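Local coordinates for protein glucose-6-phosphate dehydrogenase (Trypanosoma cruzi, PDB 5AQ1) that oxidises glucose 6-phosphate with NADP+ to 6-phosphogluconolactone, the reaction that opens the pentose phosphate pathway and supplies NADPH, at residues 206-211 with 458-463. Residues are numbered along the deposited sequence; the frame is centred on the assembly and turned at random.
With BG6 (6-O-phosphono-beta-D-glucopyranose), chain F.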
loop_
_atom_site.group_PDB
_atom_site.type_symbol
_atom_site.label_atom_id
_atom_site.label_comp_id
_atom_site.label_asym_id
_atom_site.label_seq_id
_atom_site.Cartn_x
_atom_site.Cartn_y
_atom_site.Cartn_z
ATOM N N VAL B 206 -24.946 30.213 13.946
ATOM C CA VAL B 206 -23.896 30.284 14.961
ATOM C C VAL B 206 -22.522 29.947 14.373
ATOM O O VAL B 206 -22.348 28.921 13.716
ATOM C CB VAL B 206 -24.190 29.350 16.150
ATOM C CG1 VAL B 206 -23.078 29.438 17.186
ATOM C CG2 VAL B 206 -25.529 29.705 16.785
ATOM N N PHE B 207 -21.557 30.825 14.635
ATOM C CA PHE B 207 -20.191 30.682 14.158
ATOM C C PHE B 207 -19.239 30.681 15.351
ATOM O O PHE B 207 -18.766 31.731 15.783
ATOM C CB PHE B 207 -19.860 31.823 13.192
ATOM C CG PHE B 207 -20.487 31.663 11.840
ATOM C CD1 PHE B 207 -21.852 31.828 11.668
ATOM C CD2 PHE B 207 -19.716 31.328 10.741
ATOM C CE1 PHE B 207 -22.435 31.667 10.423
ATOM C CE2 PHE B 207 -20.289 31.167 9.492
ATOM C CZ PHE B 207 -21.652 31.337 9.330
ATOM N N ARG B 208 -18.977 29.496 15.894
ATOM C CA ARG B 208 -18.091 29.362 17.051
ATOM C C ARG B 208 -16.626 29.473 16.634
ATOM O O ARG B 208 -16.136 28.670 15.833
ATOM C CB ARG B 208 -18.331 28.032 17.766
ATOM C CG ARG B 208 -19.717 27.917 18.366
ATOM C CD ARG B 208 -19.914 26.616 19.124
ATOM N NE ARG B 208 -21.331 26.319 19.295
ATOM C CZ ARG B 208 -22.127 25.875 18.326
ATOM N NH1 ARG B 208 -21.653 25.666 17.100
ATOM N NH2 ARG B 208 -23.409 25.635 18.581
ATOM N N ILE B 209 -15.937 30.467 17.189
ATOM C CA ILE B 209 -14.546 30.726 16.845
ATOM C C ILE B 209 -13.615 29.736 17.527
ATOM O O ILE B 209 -13.723 29.494 18.730
ATOM C CB ILE B 209 -14.096 32.145 17.267
ATOM C CG1 ILE B 209 -14.819 33.213 16.442
ATOM C CG2 ILE B 209 -12.581 32.302 17.126
ATOM C CD1 ILE B 209 -14.292 33.399 15.032
ATOM N N ASP B 210 -12.723 29.157 16.732
ATOM C CA ASP B 210 -11.454 28.641 17.225
ATOM C C ASP B 210 -10.405 29.275 16.327
ATOM O O ASP B 210 -10.224 28.853 15.182
ATOM C CB ASP B 210 -11.392 27.117 17.155
ATOM C CG ASP B 210 -10.141 26.557 17.807
ATOM O OD1 ASP B 210 -9.050 27.154 17.648
ATOM O OD2 ASP B 210 -10.250 25.514 18.480
ATOM N N HIS B 211 -9.720 30.292 16.840
ATOM C CA HIS B 211 -8.977 31.197 15.967
ATOM C C HIS B 211 -7.756 30.559 15.305
ATOM O O HIS B 211 -7.228 31.101 14.339
ATOM C CB HIS B 211 -8.628 32.511 16.685
ATOM C CG HIS B 211 -7.344 32.481 17.451
ATOM N ND1 HIS B 211 -7.260 32.035 18.752
ATOM C CD2 HIS B 211 -6.096 32.879 17.109
ATOM C CE1 HIS B 211 -6.012 32.142 19.172
ATOM N NE2 HIS B 211 -5.286 32.651 18.193
ATOM N N VAL B 458 -16.494 25.900 14.773
ATOM C CA VAL B 458 -16.728 24.686 15.547
ATOM C C VAL B 458 -18.218 24.378 15.621
ATOM O O VAL B 458 -18.992 25.148 16.186
ATOM C CB VAL B 458 -16.145 24.795 16.971
ATOM C CG1 VAL B 458 -16.222 23.452 17.684
ATOM C CG2 VAL B 458 -14.701 25.284 16.922
ATOM N N ARG B 459 -18.612 23.242 15.049
ATOM C CA ARG B 459 -20.015 22.830 15.042
ATOM C C ARG B 459 -20.397 22.280 16.417
ATOM O O ARG B 459 -19.532 21.882 17.194
ATOM C CB ARG B 459 -20.267 21.797 13.944
ATOM C CG ARG B 459 -21.700 21.780 13.435
ATOM C CD ARG B 459 -21.828 21.001 12.137
ATOM N NE ARG B 459 -21.620 19.568 12.327
ATOM C CZ ARG B 459 -21.502 18.682 11.339
ATOM N NH1 ARG B 459 -21.554 19.068 10.066
ATOM N NH2 ARG B 459 -21.320 17.399 11.623
ATOM N N VAL B 460 -21.693 22.281 16.717
ATOM C CA VAL B 460 -22.175 21.890 18.044
ATOM C C VAL B 460 -21.739 20.473 18.430
ATOM O O VAL B 460 -21.320 20.239 19.562
ATOM C CB VAL B 460 -23.714 22.063 18.177
ATOM C CG1 VAL B 460 -24.481 21.141 17.234
ATOM C CG2 VAL B 460 -24.161 21.845 19.618
ATOM N N ASP B 461 -21.825 19.540 17.483
ATOM C CA ASP B 461 -21.450 18.143 17.728
ATOM C C ASP B 461 -19.930 17.953 17.721
ATOM O O ASP B 461 -19.404 17.101 18.435
ATOM C CB ASP B 461 -22.140 17.196 16.726
ATOM C CG ASP B 461 -21.793 17.501 15.270
ATOM O OD1 ASP B 461 -21.432 18.658 14.949
ATOM O OD2 ASP B 461 -21.897 16.575 14.434
ATOM N N GLU B 462 -19.240 18.752 16.913
ATOM C CA GLU B 462 -17.772 18.816 16.904
ATOM C C GLU B 462 -17.229 19.211 18.275
ATOM O O GLU B 462 -16.259 18.635 18.762
ATOM C CB GLU B 462 -17.329 19.829 15.845
ATOM C CG GLU B 462 -15.840 19.920 15.572
ATOM C CD GLU B 462 -15.519 20.910 14.456
ATOM O OE1 GLU B 462 -16.460 21.394 13.790
ATOM O OE2 GLU B 462 -14.323 21.205 14.238
ATOM N N LEU B 463 -17.872 20.195 18.893
ATOM C CA LEU B 463 -17.505 20.664 20.226
ATOM C C LEU B 463 -17.686 19.573 21.289
ATOM O O LEU B 463 -16.802 19.357 22.118
ATOM C CB LEU B 463 -18.355 21.880 20.587
ATOM C CG LEU B 463 -17.982 22.683 21.832
ATOM C CD1 LEU B 463 -16.671 23.447 21.676
ATOM C CD2 LEU B 463 -19.133 23.627 22.118
HETATM C C1 BG6 F . -5.926 31.824 23.329
HETATM C C2 BG6 F . -5.630 31.227 24.704
HETATM O O1 BG6 F . -7.070 31.189 22.746
HETATM O O5 BG6 F . -4.797 31.635 22.470
HETATM C C3 BG6 F . -4.376 31.867 25.275
HETATM O O2 BG6 F . -6.737 31.433 25.587
HETATM C C4 BG6 F . -3.236 31.660 24.292
HETATM O O3 BG6 F . -4.030 31.306 26.546
HETATM C C5 BG6 F . -3.608 32.271 22.947
HETATM O O4 BG6 F . -2.045 32.254 24.810
HETATM C C6 BG6 F . -2.477 32.115 21.934
HETATM O O6 BG6 F . -2.909 32.517 20.633
HETATM P P BG6 F . -1.827 32.775 19.471
HETATM O O1P BG6 F . -1.025 31.496 19.399
HETATM O O2P BG6 F . -2.651 33.020 18.237
HETATM O O3P BG6 F . -1.058 33.977 19.967
HETATM O O HOH W 1 -19.962 27.283 14.268
#
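Arg208 and Val458 join two domains by a buried, mainly polar contact: the edge strand 206-208 of the parallel, Rossmann-type coenzyme-binding sheet meets the turn that starts helix 460-479. The example illustrates how an edge strand can be joined to another domain by one backbone bond and one side-chain bond. Hydrogen-bonded on one side to strand 175-179, strand 206-208 offers the carbonyl of Arg208 to Val458 N; O and N lie 3.0 Å apart. In return, Arg208 NH1 reaches Val458 O at 2.9 Å, with the oxygen tilted 18° from the guanidinium plane. A water takes the N-H of Arg208 and has Val458 O and Val206 O within reach.

Extended from CG to NE, the arginine chain runs past Val458 O and places its guanidinium between two valines. Val206 CG1 covers the centre of one face, while Val460 CA lies toward the rim of the other. Glu203 forms a salt bridge with NH1 and also accepts from Val460 N, tying the buried charge to the first turn of the helix. Arg459, the N-cap residue, holds Asp461 side-on through NE and NH2.

Beyond the strand the chain enters the substrate pocket. Asp210, in its second shell, rests its CB on Val458 CG2, 3.8 Å away. Its OD1 is hydrogen-bonded to ND1 of His273, whose NE2 bonds to the substrate, consistent with the catalytic Asp-His pair of glucose-6-phosphate dehydrogenases. Next to it, His211 NE2 donates an almost straight hydrogen bond of 2.7 Å to phosphate oxygen O2P of the bound glucose 6-phosphate.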